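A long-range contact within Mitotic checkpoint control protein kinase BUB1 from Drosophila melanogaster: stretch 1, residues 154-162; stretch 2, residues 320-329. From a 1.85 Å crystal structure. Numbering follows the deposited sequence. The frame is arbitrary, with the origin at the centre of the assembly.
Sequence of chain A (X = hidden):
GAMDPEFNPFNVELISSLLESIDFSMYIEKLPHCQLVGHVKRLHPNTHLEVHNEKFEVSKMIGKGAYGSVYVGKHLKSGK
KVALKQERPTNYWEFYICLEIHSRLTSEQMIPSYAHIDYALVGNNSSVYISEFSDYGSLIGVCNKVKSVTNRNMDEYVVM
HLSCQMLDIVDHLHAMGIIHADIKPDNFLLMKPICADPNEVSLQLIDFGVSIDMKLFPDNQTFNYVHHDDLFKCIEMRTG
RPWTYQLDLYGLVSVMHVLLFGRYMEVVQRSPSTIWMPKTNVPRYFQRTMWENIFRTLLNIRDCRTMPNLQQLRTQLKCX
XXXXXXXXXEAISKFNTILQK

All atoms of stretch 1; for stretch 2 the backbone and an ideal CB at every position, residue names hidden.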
# COMPACT_ATOMS: atom_id res chain seq x y z
N MET A 154 13.20 5.02 13.91
CA MET A 154 13.75 5.34 12.59
C MET A 154 14.09 6.82 12.54
O MET A 154 13.33 7.65 13.04
CB MET A 154 12.75 4.99 11.49
CG MET A 154 13.31 5.19 10.08
SD MET A 154 12.23 4.55 8.79
CE MET A 154 11.81 2.95 9.49
N ASP A 155 15.25 7.14 11.96
CA ASP A 155 15.73 8.52 11.90
C ASP A 155 14.73 9.41 11.17
O ASP A 155 14.19 9.03 10.13
CB ASP A 155 17.08 8.58 11.20
CG ASP A 155 17.63 9.98 11.12
OD1 ASP A 155 18.41 10.37 12.01
OD2 ASP A 155 17.28 10.70 10.16
N GLU A 156 14.49 10.59 11.73
CA GLU A 156 13.48 11.51 11.21
C GLU A 156 13.66 11.80 9.73
O GLU A 156 12.69 11.84 8.97
CB GLU A 156 13.52 12.83 12.00
CG GLU A 156 12.37 13.77 11.66
CD GLU A 156 12.62 15.19 12.08
OE1 GLU A 156 13.69 15.47 12.67
OE2 GLU A 156 11.74 16.04 11.83
N TYR A 157 14.91 11.99 9.30
CA TYR A 157 15.17 12.34 7.91
C TYR A 157 15.00 11.15 6.97
O TYR A 157 14.53 11.31 5.83
CB TYR A 157 16.54 13.02 7.77
CG TYR A 157 16.50 14.43 8.31
CD1 TYR A 157 16.62 14.69 9.67
CD2 TYR A 157 16.30 15.51 7.45
CE1 TYR A 157 16.57 15.98 10.16
CE2 TYR A 157 16.24 16.80 7.94
CZ TYR A 157 16.38 17.03 9.29
OH TYR A 157 16.32 18.32 9.75
N VAL A 158 15.33 9.95 7.44
CA VAL A 158 14.99 8.74 6.68
C VAL A 158 13.47 8.65 6.52
O VAL A 158 12.97 8.31 5.44
CB VAL A 158 15.55 7.46 7.34
CG1 VAL A 158 15.03 6.23 6.64
CG2 VAL A 158 17.07 7.48 7.29
N VAL A 159 12.72 8.98 7.57
CA VAL A 159 11.26 8.97 7.47
C VAL A 159 10.76 10.01 6.47
O VAL A 159 9.84 9.74 5.69
CB VAL A 159 10.57 9.14 8.85
CG1 VAL A 159 9.05 9.12 8.70
CG2 VAL A 159 11.01 8.03 9.82
N MET A 160 11.38 11.19 6.46
CA MET A 160 11.00 12.21 5.47
C MET A 160 11.19 11.69 4.05
O MET A 160 10.36 11.93 3.17
CB MET A 160 11.84 13.47 5.64
CG MET A 160 11.70 14.17 6.95
SD MET A 160 12.64 15.69 6.85
CE MET A 160 12.82 16.01 8.61
N HIS A 161 12.30 10.99 3.83
CA HIS A 161 12.62 10.45 2.50
C HIS A 161 11.58 9.42 2.07
O HIS A 161 11.08 9.44 0.93
CB HIS A 161 14.02 9.83 2.50
CG HIS A 161 14.62 9.66 1.14
ND1 HIS A 161 14.14 8.74 0.23
CD2 HIS A 161 15.66 10.27 0.54
CE1 HIS A 161 14.86 8.80 -0.88
NE2 HIS A 161 15.80 9.72 -0.71
N LEU A 162 11.26 8.50 2.98
CA LEU A 162 10.26 7.47 2.73
C LEU A 162 8.86 8.07 2.57
O LEU A 162 8.08 7.59 1.76
CB LEU A 162 10.27 6.43 3.85
CG LEU A 162 11.50 5.54 3.99
CD1 LEU A 162 11.37 4.60 5.18
CD2 LEU A 162 11.72 4.74 2.70
N UNK A 320 13.19 20.36 3.63
CA UNK A 320 13.76 20.00 4.91
C UNK A 320 14.97 19.10 4.71
O UNK A 320 16.00 19.25 5.38
CB UNK A 320 12.72 19.31 5.79
N UNK A 321 14.84 18.14 3.79
CA UNK A 321 15.94 17.25 3.45
C UNK A 321 17.14 18.04 2.92
O UNK A 321 18.29 17.72 3.21
CB UNK A 321 15.49 16.22 2.42
N UNK A 322 16.85 19.10 2.17
CA UNK A 322 17.90 19.94 1.58
C UNK A 322 18.70 20.75 2.61
O UNK A 322 19.83 21.15 2.32
CB UNK A 322 17.27 20.90 0.57
N UNK A 323 18.11 21.01 3.78
CA UNK A 323 18.80 21.81 4.80
C UNK A 323 19.97 21.04 5.43
O UNK A 323 20.86 21.64 6.03
CB UNK A 323 17.81 22.24 5.89
N UNK A 324 19.95 19.72 5.30
CA UNK A 324 20.95 18.89 5.96
C UNK A 324 21.45 17.77 5.06
O UNK A 324 21.42 16.61 5.45
CB UNK A 324 20.37 18.30 7.25
N UNK A 325 21.94 18.12 3.87
CA UNK A 325 22.29 17.10 2.88
C UNK A 325 23.36 16.11 3.36
O UNK A 325 23.29 14.91 3.06
CB UNK A 325 22.78 17.78 1.60
N UNK A 326 24.34 16.62 4.10
CA UNK A 326 25.41 15.77 4.62
C UNK A 326 24.89 14.76 5.65
O UNK A 326 25.17 13.56 5.55
CB UNK A 326 26.51 16.63 5.25
N UNK A 327 24.13 15.25 6.63
CA UNK A 327 23.52 14.37 7.63
C UNK A 327 22.63 13.30 7.01
O UNK A 327 22.66 12.14 7.42
CB UNK A 327 22.70 15.20 8.62
N UNK A 328 21.83 13.71 6.03
CA UNK A 328 20.87 12.82 5.39
C UNK A 328 21.57 11.68 4.66
O UNK A 328 21.15 10.52 4.74
CB UNK A 328 19.99 13.60 4.42
N UNK A 329 22.66 12.00 3.97
CA UNK A 329 23.44 10.98 3.28
C UNK A 329 24.01 9.97 4.27
O UNK A 329 24.01 8.77 4.01
CB UNK A 329 24.57 11.63 2.47

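At position 320, in a helix (phi/psi -69/-43), CA-to-CB points toward stretch 1, and the ideal CB already lies 3.8 Å from Met160 SD and 4.8 Å from Tyr157 CE2. With so little space along that line, a small apolar side chain suits best, although a longer one that turned aside cannot be excluded. The deposited residue is Ala320, whose CB packs on Met160 SD at 3.8 Å. Its backbone contributes too: Ala320 O approaches the edge of the Tyr157 ring, 3.6 Å from CE2, and accepts from water 1 (2.8 Å from Ala320 O to the water O), which also hydrogen-bonds Tyr157 OH (2.5 Å from the water O).

Position 321 is helical, its CB directed sideways, 5.1 Å from Tyr157 CD2 and 5.3 Å from Met160 SD. That gap leaves room for a branched or flexible apolar side chain, such as leucine, isoleucine or methionine, to bend inward. Leu321 (chi1 m, chi2 t) does so: CD2 lies 3.6 Å from Tyr157 O and 4.1 Å from Met160 CB, while CD1 reaches to 4.2 Å from His161 CA.

At 322 the CB points away and at 323 sideways, and neither ideal CB has an atom of stretch 1 within 5.5 Å; many residues, polar ones included, would fit. They are Ala322 and Glu323, the latter with its side-chain end leading away.

Position 324 breaks the helical pattern (phi/psi -138/55) and is the N-cap of the helix that follows, where serine, threonine, aspartate or asparagine would be conventional. Yet its CB points toward stretch 1, 4.5 Å from Tyr157 CE2, with Tyr157 OH farther along, so a long side chain with a polar end is equally plausible. Lys324 takes this second course: its chain extends past the ring, obliquely to it, and NZ donates a hydrogen bond to Tyr157 OH at 3.0 Å.

Positions 325 and 326 are helical and out of reach of stretch 1, which sets no demand on them; they are Glu325 and Lys326.

Position 327 points toward stretch 1, but no atom there lies within 5.5 Å of its ideal CB. A large side chain is needed to bridge the gap, and the carboxylate of Asp155 favours a donor at its tip: tyrosine, lysine or arginine. Tyr327 (chi1 t) donates from OH to Asp155 OD1 in a very short hydrogen bond of 2.4 Å, while Asp155 OD2 caps its own helix through Tyr157 N (2.8 Å). The ring also directs its edge toward the face of Tyr157, offset, with centroids 5.8 Å apart and planes at 72°.

At 328 the CB points sideways, 4.8 Å from Tyr157 CB, and this is the closest CA register (6.3 Å from Tyr157 CA to its CA). A compact apolar residue, such as valine or alanine, would suit. Val328 places CG2 3.7 Å from Tyr157 CD2, helping to form the hole that Tyr157 fills with 320, 321 and 327.

Position 329 is out of reach and unconstrained by stretch 1; it is Ala329.

Stretch 2 (320-329) ALAEKEKYVA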
# COMPACT_ATOMS: atom_id res chain seq x y z
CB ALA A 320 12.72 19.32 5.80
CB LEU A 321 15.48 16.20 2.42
CG LEU A 321 14.59 15.09 2.97
CD1 LEU A 321 13.81 14.41 1.86
CD2 LEU A 321 15.41 14.06 3.74
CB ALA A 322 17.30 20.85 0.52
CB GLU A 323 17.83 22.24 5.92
CG GLU A 323 16.71 23.17 5.48
CD GLU A 323 17.17 24.59 5.19
OE1 GLU A 323 18.34 24.92 5.47
OE2 GLU A 323 16.34 25.38 4.69
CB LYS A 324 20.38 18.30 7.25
CG LYS A 324 20.15 19.33 8.34
CD LYS A 324 19.68 18.66 9.61
CE LYS A 324 19.44 19.68 10.71
NZ LYS A 324 18.41 19.22 11.68
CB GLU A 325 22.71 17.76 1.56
CG GLU A 325 21.66 18.72 1.03
CD GLU A 325 21.81 18.98 -0.46
OE1 GLU A 325 22.89 19.44 -0.88
OE2 GLU A 325 20.84 18.72 -1.20
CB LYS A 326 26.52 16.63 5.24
CG LYS A 326 27.93 16.12 4.96
CD LYS A 326 28.59 15.57 6.22
CE LYS A 326 29.30 16.67 7.01
NZ LYS A 326 29.75 16.20 8.36
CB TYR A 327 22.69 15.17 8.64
CG TYR A 327 22.03 14.29 9.67
CD1 TYR A 327 22.72 13.88 10.80
CD2 TYR A 327 20.72 13.84 9.50
CE1 TYR A 327 22.13 13.06 11.75
CE2 TYR A 327 20.12 13.02 10.44
CZ TYR A 327 20.83 12.64 11.56
OH TYR A 327 20.25 11.83 12.51
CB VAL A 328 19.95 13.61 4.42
CG1 VAL A 328 19.12 12.67 3.56
CG2 VAL A 328 19.04 14.53 5.21
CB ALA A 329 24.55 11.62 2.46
O HOH W 1 15.81 20.10 8.03
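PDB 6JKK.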